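Local coordinates for chloride intracellular channel Clic (Drosophila melanogaster, PDB 2YV7), which may insert into membranes from a soluble GST-like state and form pH-dependent chloride channels, and may play a role in ethanol sensitivity, at residues I86-N90 / G91-L95; R102-M105 / K106-G110; E196-T199 / H200-A203; N145-L148 / S149-K153. All blocks are in the same frame, centred on the assembly; numbering follows the deposited sequence.

Interaction 1 (I86-N90 / G91-L95); sequences ILIDN and GLAIL. With CA (calcium ion), chain B.
L87 and I94 face each other across a tight antiparallel hairpin and exchange both of their backbone bonds, L87 N to I94 O at 3.0 Å and I94 N to L87 O at 2.7 Å. The next hydrogen-bonded pair is D89 with L92. There D89 N meets L92 O in its carbonyl plane at 2.9 Å, whereas the return bond from L92 N to D89 O is 3.2 Å long and comes in from above the carbonyl plane, 56° out of it, where the chain turns back. Between these pairs sits the non-hydrogen-bonded pair I88 and A93, flanked by CA-H...O contacts such as I88 CA to L92 O.

The apolar contacts divide by face. L87 CD2 lies alongside I94 CG1 at 4.0 Å on the face that helix 97-107 covers through I100, H103 and I104. On the other face I86 CG2, anti to its own amide nitrogen (chi1 -71° sets CG1 beside that nitrogen), runs beside L95 CD2 at 3.9 Å. A93 and F79 complete this patch; the small A93 leaves room for both isoleucines, I86 CG2 and I88 CG1 each lying 4.4 Å from A93 CB.

N90 and G91 form the turn, both with positive phi, a conformation that asparagine tolerates and glycine favours. At the open end, L95 O binds the calcium ion at 2.6 Å, joined by the carbonyl oxygens of H83 and P85. This is a beta hairpin with a two-residue type I' turn, the pair of antiparallel strands that finishes the sheet of a thioredoxin fold, here with a metal site at its base.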
ATOM      1  N   ILE A  86      10.915   1.166   8.619  1.00 31.76           N
ATOM      2  CA  ILE A  86      12.191   0.583   9.012  1.00 29.61           C
ATOM      3  C   ILE A  86      11.890  -0.836   9.376  1.00 30.43           C
ATOM      4  O   ILE A  86      10.929  -1.108  10.101  1.00 30.11           O
ATOM      5  CB  ILE A  86      12.770   1.345  10.247  1.00 34.08           C
ATOM      6  CG1 ILE A  86      13.231   2.741   9.829  1.00 32.40           C
ATOM      7  CG2 ILE A  86      13.895   0.479  10.901  1.00 34.32           C
ATOM      8  CD1 ILE A  86      13.272   3.792  10.971  1.00 38.77           C
ATOM      9  N   LEU A  87      12.704  -1.790   8.881  1.00 30.06           N
ATOM     10  CA  LEU A  87      12.431  -3.205   9.119  1.00 28.20           C
ATOM     11  C   LEU A  87      13.518  -3.767  10.076  1.00 31.93           C
ATOM     12  O   LEU A  87      14.692  -3.567   9.827  1.00 32.60           O
ATOM     13  CB  LEU A  87      12.439  -4.006   7.808  1.00 30.82           C
ATOM     14  CG  LEU A  87      12.206  -5.517   7.780  1.00 32.12           C
ATOM     15  CD1 LEU A  87      11.860  -6.007   6.401  1.00 34.33           C
ATOM     16  CD2 LEU A  87      13.436  -6.339   8.265  1.00 39.59           C
ATOM     17  N   ILE A  88      13.090  -4.373  11.175  1.00 34.40           N
ATOM     18  CA  ILE A  88      14.056  -4.857  12.201  1.00 35.45           C
ATOM     19  C   ILE A  88      13.922  -6.361  12.253  1.00 37.62           C
ATOM     20  O   ILE A  88      12.846  -6.907  12.538  1.00 41.34           O
ATOM     21  CB  ILE A  88      13.865  -4.217  13.617  1.00 37.94           C
ATOM     22  CG1 ILE A  88      13.826  -2.683  13.550  1.00 43.08           C
ATOM     23  CG2 ILE A  88      15.023  -4.673  14.568  1.00 42.16           C
ATOM     24  CD1 ILE A  88      13.639  -2.013  14.905  1.00 43.65           C
ATOM     25  N   ASP A  89      15.033  -7.016  11.922  1.00 43.91           N
ATOM     26  CA  ASP A  89      15.132  -8.475  11.818  1.00 45.06           C
ATOM     27  C   ASP A  89      16.224  -8.917  12.825  1.00 50.61           C
ATOM     28  O   ASP A  89      17.414  -8.739  12.555  1.00 46.60           O
ATOM     29  CB  ASP A  89      15.540  -8.815  10.372  1.00 48.98           C
ATOM     30  CG  ASP A  89      15.617 -10.321  10.088  1.00 49.52           C
ATOM     31  OD1 ASP A  89      15.408 -11.172  10.992  1.00 51.70           O
ATOM     32  OD2 ASP A  89      15.907 -10.660   8.913  1.00 50.72           O
ATOM     33  N   ASN A  90      15.820  -9.437  13.992  1.00 53.75           N
ATOM     34  CA  ASN A  90      16.788  -9.794  15.048  1.00 58.57           C
ATOM     35  C   ASN A  90      17.926  -8.733  15.207  1.00 58.15           C
ATOM     36  O   ASN A  90      19.099  -9.015  14.922  1.00 59.26           O
ATOM     37  CB  ASN A  90      17.377 -11.195  14.754  1.00 64.50           C
ATOM     38  CG  ASN A  90      17.604 -12.034  16.014  1.00 66.74           C
ATOM     39  OD1 ASN A  90      18.199 -11.573  16.988  1.00 67.99           O
ATOM     40  ND2 ASN A  90      17.156 -13.283  15.976  1.00 64.84           N
ATOM     41  N   GLY A  91      17.562  -7.520  15.637  1.00 57.39           N
ATOM     42  CA  GLY A  91      18.537  -6.451  15.966  1.00 51.06           C
ATOM     43  C   GLY A  91      19.210  -5.690  14.837  1.00 49.51           C
ATOM     44  O   GLY A  91      19.817  -4.611  15.061  1.00 51.19           O
ATOM     45  N   LEU A  92      19.118  -6.253  13.626  1.00 49.45           N
ATOM     46  CA  LEU A  92      19.583  -5.627  12.402  1.00 46.61           C
ATOM     47  C   LEU A  92      18.458  -4.720  11.891  1.00 45.22           C
ATOM     48  O   LEU A  92      17.332  -5.179  11.717  1.00 41.82           O
ATOM     49  CB  LEU A  92      19.869  -6.715  11.378  1.00 51.15           C
ATOM     50  CG  LEU A  92      20.421  -6.418   9.986  1.00 54.66           C
ATOM     51  CD1 LEU A  92      21.890  -5.996  10.025  1.00 52.36           C
ATOM     52  CD2 LEU A  92      20.255  -7.695   9.162  1.00 52.07           C
ATOM     53  N   ALA A  93      18.762  -3.443  11.680  1.00 33.12           N
ATOM     54  CA  ALA A  93      17.734  -2.506  11.219  1.00 38.64           C
ATOM     55  C   ALA A  93      18.007  -2.144   9.775  1.00 40.70           C
ATOM     56  O   ALA A  93      19.087  -1.579   9.446  1.00 37.59           O
ATOM     57  CB  ALA A  93      17.734  -1.229  12.080  1.00 38.45           C
ATOM     58  N   ILE A  94      17.029  -2.459   8.916  1.00 38.17           N
ATOM     59  CA  ILE A  94      17.067  -2.062   7.508  1.00 36.08           C
ATOM     60  C   ILE A  94      16.356  -0.700   7.341  1.00 36.77           C
ATOM     61  O   ILE A  94      15.163  -0.560   7.668  1.00 34.93           O
ATOM     62  CB  ILE A  94      16.449  -3.161   6.567  1.00 36.70           C
ATOM     63  CG1 ILE A  94      16.813  -4.594   6.999  1.00 39.31           C
ATOM     64  CG2 ILE A  94      16.866  -2.940   5.097  1.00 34.26           C
ATOM     65  CD1 ILE A  94      18.296  -4.906   6.932  1.00 40.36           C
ATOM     66  N   LEU A  95      17.076   0.297   6.830  1.00 38.29           N
ATOM     67  CA  LEU A  95      16.609   1.696   6.846  1.00 38.41           C
ATOM     68  C   LEU A  95      16.161   2.306   5.510  1.00 39.37           C
ATOM     69  O   LEU A  95      15.255   3.174   5.468  1.00 38.93           O
ATOM     70  CB  LEU A  95      17.704   2.594   7.435  1.00 42.50           C
ATOM     71  CG  LEU A  95      18.316   2.089   8.738  1.00 42.42           C
ATOM     72  CD1 LEU A  95      19.575   2.878   9.115  1.00 43.96           C
ATOM     73  CD2 LEU A  95      17.283   2.024   9.889  1.00 41.63           C
TER
HETATM   74 CA    CA B 261      12.784   4.118   5.340  1.00 38.31          CA

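Interaction 2 (R102-M105 / K106-G110); sequences RHIM and KNIPG
H103 with N107 and I104 with I108 are local contacts one turn apart, at the C-terminal end of helix 97-107 in the thioredoxin-like domain. N107 CB sits over one face of the H103 ring, 3.8 Å from its centroid and 14° off the normal, a CH-pi contact; the two side chains cross at about a right angle. The ring edge meets I108 CD1, and H103 also packs on L87 and D89 of strand 86-89. Replacing H103 by an alanine would probably leave N107 CB without the ring face beneath it and I108 CD1 without its edge neighbour, and open a gap toward that strand.

I104 CG1 runs alongside I108 CD1 at 3.9 Å, both isoleucines being buried against L50 and L53 of helix 41-55. On the exposed side, K106 CD lies 3.8 Å from R102 CG. K106 CE comes over one guanidinium face, and the bend at chi4 (-67°) directs NZ, which stays 5.1 Å from R102 NH2.

Backbone bonds from K106 N to R102 O (2.9 Å) and N107 N to H103 O (2.8 Å) are regular; those of I108 N to H103 O and I104 O are weak, as the helix frays. A water donates to both M105 O and I108 O, bridging the break. I108 leaves helical angles, P109 has no amide hydrogen to continue the ladder, and G110, its positive phi suited to glycine, stands at the N-cap position of helix 111-114: a helix C-terminus passing into a linker.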
ATOM      1  N   ARG A 102      14.714  -5.611  -0.877  1.00 38.65           N
ATOM      2  CA  ARG A 102      15.772  -6.548  -1.178  1.00 45.90           C
ATOM      3  C   ARG A 102      15.887  -7.527  -0.026  1.00 41.53           C
ATOM      4  O   ARG A 102      15.984  -8.718  -0.263  1.00 38.07           O
ATOM      5  CB  ARG A 102      17.085  -5.790  -1.447  1.00 52.03           C
ATOM      6  CG  ARG A 102      18.069  -6.483  -2.381  1.00 61.86           C
ATOM      7  CD  ARG A 102      19.009  -5.460  -3.043  1.00 61.35           C
ATOM      8  NE  ARG A 102      19.717  -6.023  -4.203  1.00 67.59           N
ATOM      9  CZ  ARG A 102      21.040  -6.206  -4.294  1.00 67.45           C
ATOM     10  NH1 ARG A 102      21.855  -5.857  -3.294  1.00 69.34           N
ATOM     11  NH2 ARG A 102      21.556  -6.734  -5.404  1.00 69.34           N
ATOM     12  N   HIS A 103      15.809  -7.031   1.213  1.00 39.25           N
ATOM     13  CA  HIS A 103      15.889  -7.908   2.404  1.00 34.72           C
ATOM     14  C   HIS A 103      14.718  -8.880   2.506  1.00 34.69           C
ATOM     15  O   HIS A 103      14.902 -10.061   2.793  1.00 40.22           O
ATOM     16  CB  HIS A 103      15.981  -7.087   3.683  1.00 34.54           C
ATOM     17  CG  HIS A 103      16.329  -7.893   4.888  1.00 38.41           C
ATOM     18  ND1 HIS A 103      15.374  -8.495   5.679  1.00 38.68           N
ATOM     19  CD2 HIS A 103      17.534  -8.231   5.417  1.00 36.85           C
ATOM     20  CE1 HIS A 103      15.971  -9.140   6.667  1.00 39.16           C
ATOM     21  NE2 HIS A 103      17.277  -9.005   6.525  1.00 39.83           N
ATOM     22  N   ILE A 104      13.495  -8.397   2.250  1.00 32.70           N
ATOM     23  CA  ILE A 104      12.341  -9.260   2.283  1.00 32.21           C
ATOM     24  C   ILE A 104      12.505 -10.347   1.250  1.00 33.44           C
ATOM     25  O   ILE A 104      12.321 -11.525   1.569  1.00 43.34           O
ATOM     26  CB  ILE A 104      10.988  -8.469   2.061  1.00 32.40           C
ATOM     27  CG1 ILE A 104      10.816  -7.501   3.223  1.00 30.61           C
ATOM     28  CG2 ILE A 104       9.768  -9.455   2.012  1.00 32.31           C
ATOM     29  CD1 ILE A 104       9.583  -6.574   3.092  1.00 35.00           C
ATOM     30  N   MET A 105      12.908  -9.961   0.041  1.00 39.15           N
ATOM     31  CA  MET A 105      13.042 -10.912  -1.072  1.00 41.20           C
ATOM     32  C   MET A 105      14.121 -11.964  -0.822  1.00 42.55           C
ATOM     33  O   MET A 105      13.914 -13.142  -1.072  1.00 37.57           O
ATOM     34  CB  MET A 105      13.416 -10.186  -2.367  1.00 41.20           C
ATOM     35  CG  MET A 105      13.839 -11.133  -3.455  1.00 43.87           C
ATOM     36  SD  MET A 105      13.985 -10.320  -5.046  1.00 49.89           S
ATOM     37  CE  MET A 105      15.375  -9.208  -4.830  1.00 46.20           C
ATOM     38  N   LYS A 106      15.281 -11.518  -0.370  1.00 43.59           N
ATOM     39  CA  LYS A 106      16.442 -12.401  -0.278  1.00 48.60           C
ATOM     40  C   LYS A 106      16.575 -13.123   1.056  1.00 47.86           C
ATOM     41  O   LYS A 106      16.943 -14.297   1.084  1.00 48.43           O
ATOM     42  CB  LYS A 106      17.707 -11.631  -0.638  1.00 53.07           C
ATOM     43  CG  LYS A 106      17.710 -11.207  -2.109  1.00 57.15           C
ATOM     44  CD  LYS A 106      18.814 -10.203  -2.431  1.00 58.09           C
ATOM     45  CE  LYS A 106      19.007 -10.064  -3.939  1.00 59.99           C
ATOM     46  NZ  LYS A 106      19.551 -11.317  -4.565  1.00 62.16           N
ATOM     47  N   ASN A 107      16.236 -12.445   2.154  1.00 47.45           N
ATOM     48  CA  ASN A 107      16.488 -12.954   3.518  1.00 45.80           C
ATOM     49  C   ASN A 107      15.301 -13.437   4.357  1.00 48.15           C
ATOM     50  O   ASN A 107      15.480 -14.137   5.368  1.00 46.22           O
ATOM     51  CB  ASN A 107      17.284 -11.908   4.285  1.00 48.84           C
ATOM     52  CG  ASN A 107      18.564 -11.553   3.586  1.00 53.09           C
ATOM     53  OD1 ASN A 107      18.885 -10.375   3.377  1.00 52.13           O
ATOM     54  ND2 ASN A 107      19.304 -12.580   3.180  1.00 53.23           N
ATOM     55  N   ILE A 108      14.078 -13.102   3.957  1.00 44.49           N
ATOM     56  CA  ILE A 108      12.937 -13.579   4.721  1.00 43.08           C
ATOM     57  C   ILE A 108      12.280 -14.777   4.022  1.00 44.44           C
ATOM     58  O   ILE A 108      11.964 -14.709   2.825  1.00 43.17           O
ATOM     59  CB  ILE A 108      11.910 -12.446   5.035  1.00 44.61           C
ATOM     60  CG1 ILE A 108      12.524 -11.421   6.005  1.00 45.34           C
ATOM     61  CG2 ILE A 108      10.634 -13.047   5.640  1.00 44.73           C
ATOM     62  CD1 ILE A 108      11.829 -10.069   6.038  1.00 46.60           C
ATOM     63  N   PRO A 109      12.101 -15.899   4.754  1.00 45.43           N
ATOM     64  CA  PRO A 109      11.470 -17.077   4.151  1.00 46.28           C
ATOM     65  C   PRO A 109      10.143 -16.706   3.533  1.00 45.28           C
ATOM     66  O   PRO A 109       9.357 -15.983   4.153  1.00 51.76           O
ATOM     67  CB  PRO A 109      11.237 -18.017   5.344  1.00 46.68           C
ATOM     68  CG  PRO A 109      11.544 -17.194   6.587  1.00 48.81           C
ATOM     69  CD  PRO A 109      12.490 -16.140   6.156  1.00 46.38           C
ATOM     70  N   GLY A 110       9.913 -17.201   2.321  1.00 41.96           N
ATOM     71  CA  GLY A 110       8.711 -16.907   1.552  1.00 42.32           C
ATOM     72  C   GLY A 110       8.922 -15.805   0.550  1.00 36.52           C
ATOM     73  O   GLY A 110       8.137 -15.670  -0.391  1.00 37.36           O
TER
HETATM   74  O   HOH W   1      13.415 -15.229   0.834  1.00 40.12           O

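Interaction 3 (E196-T199 / H200-A203); sequences EIPT and HLTA
The imidazole of H200 comes obliquely against the ring of P198, with H200 NE2 and CD2 each 3.6 Å from P198 CB. What brings it there is the first torsion of the histidine: CG lies between its own N and carbonyl carbon (chi1 61°), which folds the ring back along the preceding chain. The compact proline ring leaves room for the imidazole beside it.

L201 adds its CD1 methyl from the helical end. This atom meets I197 CG2 at 4.0 Å, the two side chains crossing at about a right angle, and L201 CD1 also reaches P198 CD at 4.1 Å. One leucine methyl thus touches both apolar residues that precede the turn, and L201 and I197 are buried.

The chain reversal that sets up these contacts is a type I beta turn from P198 to L201. L201 N donates to P198 O at 3.2 Å; the N-H points well (160°), though the donor stands 45° out of the carbonyl plane. L201 is itself the centre of an inverse gamma turn, whose T202 N to H200 O bond is weak, and takes the N-cap position of helix 202-212.

W205 NE1 of that helix donates to P198 O as well, tying the turn to the helix it precedes. I197 packs on L204 and M208, while P198 touches L148, and L201 touches R152 and N155, so the turn lies between helix 202-212 and helix 141-161.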
ATOM      1  N   GLU A 196     -13.339  10.088 -10.032  1.00 22.46           N
ATOM      2  CA  GLU A 196     -13.781   8.724  -9.757  1.00 26.80           C
ATOM      3  C   GLU A 196     -13.308   7.808 -10.825  1.00 28.40           C
ATOM      4  O   GLU A 196     -13.286   8.208 -11.966  1.00 29.45           O
ATOM      5  CB  GLU A 196     -15.304   8.596  -9.746  1.00 35.49           C
ATOM      6  CG  GLU A 196     -15.849   8.598  -8.350  1.00 49.66           C
ATOM      7  CD  GLU A 196     -17.313   8.969  -8.316  1.00 49.99           C
ATOM      8  OE1 GLU A 196     -17.941   9.065  -9.419  1.00 55.67           O
ATOM      9  OE2 GLU A 196     -17.816   9.186  -7.195  1.00 52.88           O
ATOM     10  N   ILE A 197     -12.999   6.567 -10.445  1.00 25.68           N
ATOM     11  CA  ILE A 197     -12.560   5.504 -11.382  1.00 26.91           C
ATOM     12  C   ILE A 197     -13.778   4.937 -12.061  1.00 26.51           C
ATOM     13  O   ILE A 197     -14.707   4.466 -11.399  1.00 28.25           O
ATOM     14  CB  ILE A 197     -11.801   4.318 -10.673  1.00 27.26           C
ATOM     15  CG1 ILE A 197     -10.521   4.814  -9.982  1.00 24.46           C
ATOM     16  CG2 ILE A 197     -11.509   3.214 -11.723  1.00 23.77           C
ATOM     17  CD1 ILE A 197      -9.910   3.796  -9.049  1.00 26.46           C
ATOM     18  N   PRO A 198     -13.838   5.063 -13.391  1.00 26.75           N
ATOM     19  CA  PRO A 198     -15.132   4.819 -14.031  1.00 27.44           C
ATOM     20  C   PRO A 198     -15.541   3.383 -14.046  1.00 29.22           C
ATOM     21  O   PRO A 198     -14.676   2.454 -13.915  1.00 29.20           O
ATOM     22  CB  PRO A 198     -14.952   5.381 -15.459  1.00 28.45           C
ATOM     23  CG  PRO A 198     -13.559   5.548 -15.656  1.00 30.41           C
ATOM     24  CD  PRO A 198     -12.818   5.555 -14.326  1.00 27.31           C
ATOM     25  N   THR A 199     -16.868   3.198 -14.134  1.00 28.08           N
ATOM     26  CA  THR A 199     -17.465   1.861 -13.928  1.00 32.54           C
ATOM     27  C   THR A 199     -17.189   0.861 -15.045  1.00 33.64           C
ATOM     28  O   THR A 199     -17.318  -0.352 -14.866  1.00 35.04           O
ATOM     29  CB  THR A 199     -18.954   1.968 -13.707  1.00 37.25           C
ATOM     30  OG1 THR A 199     -19.525   2.734 -14.783  1.00 37.10           O
ATOM     31  CG2 THR A 199     -19.224   2.656 -12.369  1.00 37.48           C
ATOM     32  N   HIS A 200     -16.750   1.351 -16.189  1.00 31.40           N
ATOM     33  CA  HIS A 200     -16.496   0.457 -17.313  1.00 31.27           C
ATOM     34  C   HIS A 200     -15.129  -0.214 -17.222  1.00 31.74           C
ATOM     35  O   HIS A 200     -14.769  -1.073 -18.067  1.00 28.04           O
ATOM     36  CB  HIS A 200     -16.678   1.188 -18.645  1.00 30.27           C
ATOM     37  CG  HIS A 200     -15.752   2.337 -18.822  1.00 31.80           C
ATOM     38  ND1 HIS A 200     -14.550   2.211 -19.473  1.00 31.53           N
ATOM     39  CD2 HIS A 200     -15.852   3.635 -18.444  1.00 25.77           C
ATOM     40  CE1 HIS A 200     -13.933   3.386 -19.470  1.00 33.62           C
ATOM     41  NE2 HIS A 200     -14.691   4.254 -18.827  1.00 33.35           N
ATOM     42  N   LEU A 201     -14.395   0.118 -16.146  1.00 27.57           N
ATOM     43  CA  LEU A 201     -13.150  -0.567 -15.883  1.00 24.15           C
ATOM     44  C   LEU A 201     -13.435  -1.820 -15.079  1.00 29.63           C
ATOM     45  O   LEU A 201     -13.006  -1.962 -13.929  1.00 27.65           O
ATOM     46  CB  LEU A 201     -12.109   0.353 -15.231  1.00 25.34           C
ATOM     47  CG  LEU A 201     -11.697   1.584 -16.062  1.00 26.90           C
ATOM     48  CD1 LEU A 201     -10.491   2.396 -15.461  1.00 26.54           C
ATOM     49  CD2 LEU A 201     -11.421   1.211 -17.588  1.00 25.58           C
ATOM     50  N   THR A 202     -14.170  -2.745 -15.692  1.00 24.55           N
ATOM     51  CA  THR A 202     -14.672  -3.921 -14.971  1.00 30.55           C
ATOM     52  C   THR A 202     -13.609  -4.767 -14.269  1.00 23.56           C
ATOM     53  O   THR A 202     -13.824  -5.177 -13.120  1.00 30.98           O
ATOM     54  CB  THR A 202     -15.575  -4.788 -15.896  1.00 30.87           C
ATOM     55  OG1 THR A 202     -16.655  -3.963 -16.355  1.00 38.31           O
ATOM     56  CG2 THR A 202     -16.250  -5.905 -15.098  1.00 37.34           C
ATOM     57  N   ALA A 203     -12.489  -5.017 -14.928  1.00 23.96           N
ATOM     58  CA  ALA A 203     -11.445  -5.942 -14.350  1.00 22.09           C
ATOM     59  C   ALA A 203     -10.752  -5.263 -13.148  1.00 25.54           C
ATOM     60  O   ALA A 203     -10.383  -5.923 -12.137  1.00 25.76           O
ATOM     61  CB  ALA A 203     -10.470  -6.325 -15.371  1.00 23.71           C
TER

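Interaction 4 (N145-L148 / S149-K153); sequences NALL and SHLRK
N145 O is gripped twice by one residue, S149: the backbone N of S149 donates to it at 2.9 Å and S149 OG at 3.0 Å, reaching the oxygen from opposite faces of its carbonyl plane. This is the familiar i to i-4 serine contact within an alpha helix, here helix 141-161 of the all-helical C-terminal domain of the GST fold. OG stands anti to the serine's carbonyl carbon and beside its own N (chi1 -64°), so hydroxyl and amide reach the same acceptor. Serine suits this exposed position because its short side chain satisfies its hydroxyl on the helix itself.

The regular ladder continues with R152 N to L148 O at 2.9 Å. Side chains sort by the helix's surroundings. H150 is buried, and its NE2 bonds to L124 O, while its CB stays close to its own helix, 3.4 Å from L147 O. R152, on the surface, bends at chi2 (58°) and its NE forms a salt bridge with D156 one turn on. N145, also exposed, uses its ND2 on E141 O.

L147 and L151 form the apolar face. L147 packs on L128 and M135 of helix 128-136, and both leucines meet I185 of helix 173-193, so long, apolar leucines suit the seam between the three helices. Between themselves they touch only lightly, L147 CG being 4.2 Å from L151 CD1. L151 N donates to L147 O at 3.1 Å, and L151 CG lies 3.5 Å from that same oxygen, L147 O.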
ATOM      1  N   ASN A 145      -7.234  12.784 -16.752  1.00 32.96           N
ATOM      2  CA  ASN A 145      -7.281  11.817 -17.853  1.00 32.93           C
ATOM      3  C   ASN A 145      -5.945  11.113 -18.108  1.00 31.53           C
ATOM      4  O   ASN A 145      -5.892   9.991 -18.626  1.00 33.96           O
ATOM      5  CB  ASN A 145      -7.945  12.465 -19.072  1.00 33.18           C
ATOM      6  CG  ASN A 145      -9.473  12.488 -18.944  1.00 33.15           C
ATOM      7  OD1 ASN A 145     -10.144  11.501 -19.286  1.00 38.49           O
ATOM      8  ND2 ASN A 145     -10.030  13.566 -18.380  1.00 32.97           N
ATOM      9  N   ALA A 146      -4.835  11.761 -17.737  1.00 27.99           N
ATOM     10  CA  ALA A 146      -3.555  11.065 -17.760  1.00 25.01           C
ATOM     11  C   ALA A 146      -3.522   9.931 -16.736  1.00 25.37           C
ATOM     12  O   ALA A 146      -2.982   8.876 -17.001  1.00 25.98           O
ATOM     13  CB  ALA A 146      -2.467  11.976 -17.452  1.00 26.04           C
ATOM     14  N   LEU A 147      -4.029  10.185 -15.534  1.00 24.97           N
ATOM     15  CA  LEU A 147      -4.123   9.059 -14.569  1.00 21.97           C
ATOM     16  C   LEU A 147      -5.073   8.024 -15.105  1.00 21.41           C
ATOM     17  O   LEU A 147      -4.829   6.810 -14.997  1.00 20.95           O
ATOM     18  CB  LEU A 147      -4.650   9.564 -13.224  1.00 22.28           C
ATOM     19  CG  LEU A 147      -4.926   8.464 -12.195  1.00 23.73           C
ATOM     20  CD1 LEU A 147      -3.560   7.896 -11.766  1.00 24.72           C
ATOM     21  CD2 LEU A 147      -5.612   9.027 -10.959  1.00 27.93           C
ATOM     22  N   LEU A 148      -6.202   8.449 -15.669  1.00 23.87           N
ATOM     23  CA  LEU A 148      -7.222   7.469 -16.135  1.00 25.40           C
ATOM     24  C   LEU A 148      -6.630   6.539 -17.221  1.00 22.45           C
ATOM     25  O   LEU A 148      -6.902   5.348 -17.262  1.00 24.70           O
ATOM     26  CB  LEU A 148      -8.438   8.251 -16.716  1.00 27.12           C
ATOM     27  CG  LEU A 148      -9.628   7.377 -17.196  1.00 30.65           C
ATOM     28  CD1 LEU A 148     -10.034   6.322 -16.180  1.00 30.17           C
ATOM     29  CD2 LEU A 148     -10.936   8.142 -17.574  1.00 29.11           C
ATOM     30  N   SER A 149      -5.827   7.095 -18.120  1.00 25.80           N
ATOM     31  CA  SER A 149      -5.234   6.290 -19.200  1.00 25.29           C
ATOM     32  C   SER A 149      -4.371   5.141 -18.622  1.00 25.31           C
ATOM     33  O   SER A 149      -4.335   4.028 -19.172  1.00 24.17           O
ATOM     34  CB  SER A 149      -4.332   7.143 -20.120  1.00 30.59           C
ATOM     35  OG  SER A 149      -5.070   8.141 -20.801  1.00 39.73           O
ATOM     36  N   HIS A 150      -3.653   5.457 -17.545  1.00 23.60           N
ATOM     37  CA  HIS A 150      -2.768   4.445 -16.866  1.00 20.22           C
ATOM     38  C   HIS A 150      -3.654   3.355 -16.254  1.00 21.18           C
ATOM     39  O   HIS A 150      -3.348   2.182 -16.371  1.00 26.53           O
ATOM     40  CB  HIS A 150      -1.988   5.148 -15.802  1.00 23.37           C
ATOM     41  CG  HIS A 150      -0.771   4.404 -15.354  1.00 26.78           C
ATOM     42  ND1 HIS A 150       0.369   5.061 -14.960  1.00 27.05           N
ATOM     43  CD2 HIS A 150      -0.493   3.078 -15.280  1.00 26.11           C
ATOM     44  CE1 HIS A 150       1.278   4.173 -14.597  1.00 26.68           C
ATOM     45  NE2 HIS A 150       0.781   2.965 -14.764  1.00 27.34           N
ATOM     46  N   LEU A 151      -4.750   3.757 -15.578  1.00 23.25           N
ATOM     47  CA  LEU A 151      -5.662   2.775 -14.928  1.00 20.71           C
ATOM     48  C   LEU A 151      -6.301   1.908 -16.015  1.00 21.59           C
ATOM     49  O   LEU A 151      -6.635   0.756 -15.783  1.00 24.58           O
ATOM     50  CB  LEU A 151      -6.748   3.467 -14.127  1.00 24.64           C
ATOM     51  CG  LEU A 151      -6.304   4.352 -12.942  1.00 22.32           C
ATOM     52  CD1 LEU A 151      -7.424   5.079 -12.199  1.00 25.83           C
ATOM     53  CD2 LEU A 151      -5.514   3.380 -11.928  1.00 26.56           C
ATOM     54  N   ARG A 152      -6.552   2.509 -17.198  1.00 25.55           N
ATOM     55  CA  ARG A 152      -7.073   1.697 -18.330  1.00 25.88           C
ATOM     56  C   ARG A 152      -6.135   0.616 -18.727  1.00 22.15           C
ATOM     57  O   ARG A 152      -6.546  -0.500 -19.006  1.00 26.06           O
ATOM     58  CB  ARG A 152      -7.473   2.628 -19.487  1.00 23.22           C
ATOM     59  CG  ARG A 152      -7.977   1.964 -20.805  1.00 24.57           C
ATOM     60  CD  ARG A 152      -9.193   1.067 -20.543  1.00 24.84           C
ATOM     61  NE  ARG A 152      -9.695   0.370 -21.767  1.00 25.29           N
ATOM     62  CZ  ARG A 152     -10.607   0.904 -22.580  1.00 28.55           C
ATOM     63  NH1 ARG A 152     -11.066   2.108 -22.306  1.00 27.19           N
ATOM     64  NH2 ARG A 152     -11.059   0.229 -23.647  1.00 27.34           N
ATOM     65  N   LYS A 153      -4.857   0.938 -18.803  1.00 24.48           N
ATOM     66  CA  LYS A 153      -3.804  -0.062 -19.104  1.00 22.63           C
ATOM     67  C   LYS A 153      -3.810  -1.161 -18.084  1.00 27.03           C
ATOM     68  O   LYS A 153      -3.781  -2.354 -18.443  1.00 25.43           O
ATOM     69  CB  LYS A 153      -2.408   0.570 -19.197  1.00 26.29           C
ATOM     70  CG  LYS A 153      -2.183   1.782 -20.179  1.00 32.29           C
ATOM     71  CD  LYS A 153      -2.741   1.648 -21.537  1.00 36.38           C
ATOM     72  CE  LYS A 153      -2.721   3.097 -22.238  1.00 34.22           C
ATOM     73  NZ  LYS A 153      -1.449   3.863 -21.868  1.00 34.29           N
TER

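In the fold
The four contacts form two pairs far apart in the molecule. Interactions 1 and 2 have centres about 12 Å apart and pack directly, L87 CD1 lying 3.7 Å from I104 CG1, so the hairpin and its following helix share one core. Interactions 3 and 4 have centres about 11 Å apart, with P198 CD 3.4 Å from L148 CD1 and I197 CG1 3.8 Å from L151 CD1, the turn resting on helix 141-161. Interactions 1 and 3 do not touch: about 40 Å separates their centres and about 27 Å their nearest atoms. The calcium ion belongs to the first pair, the I104 side chain of interaction 2 being about 11 Å from it.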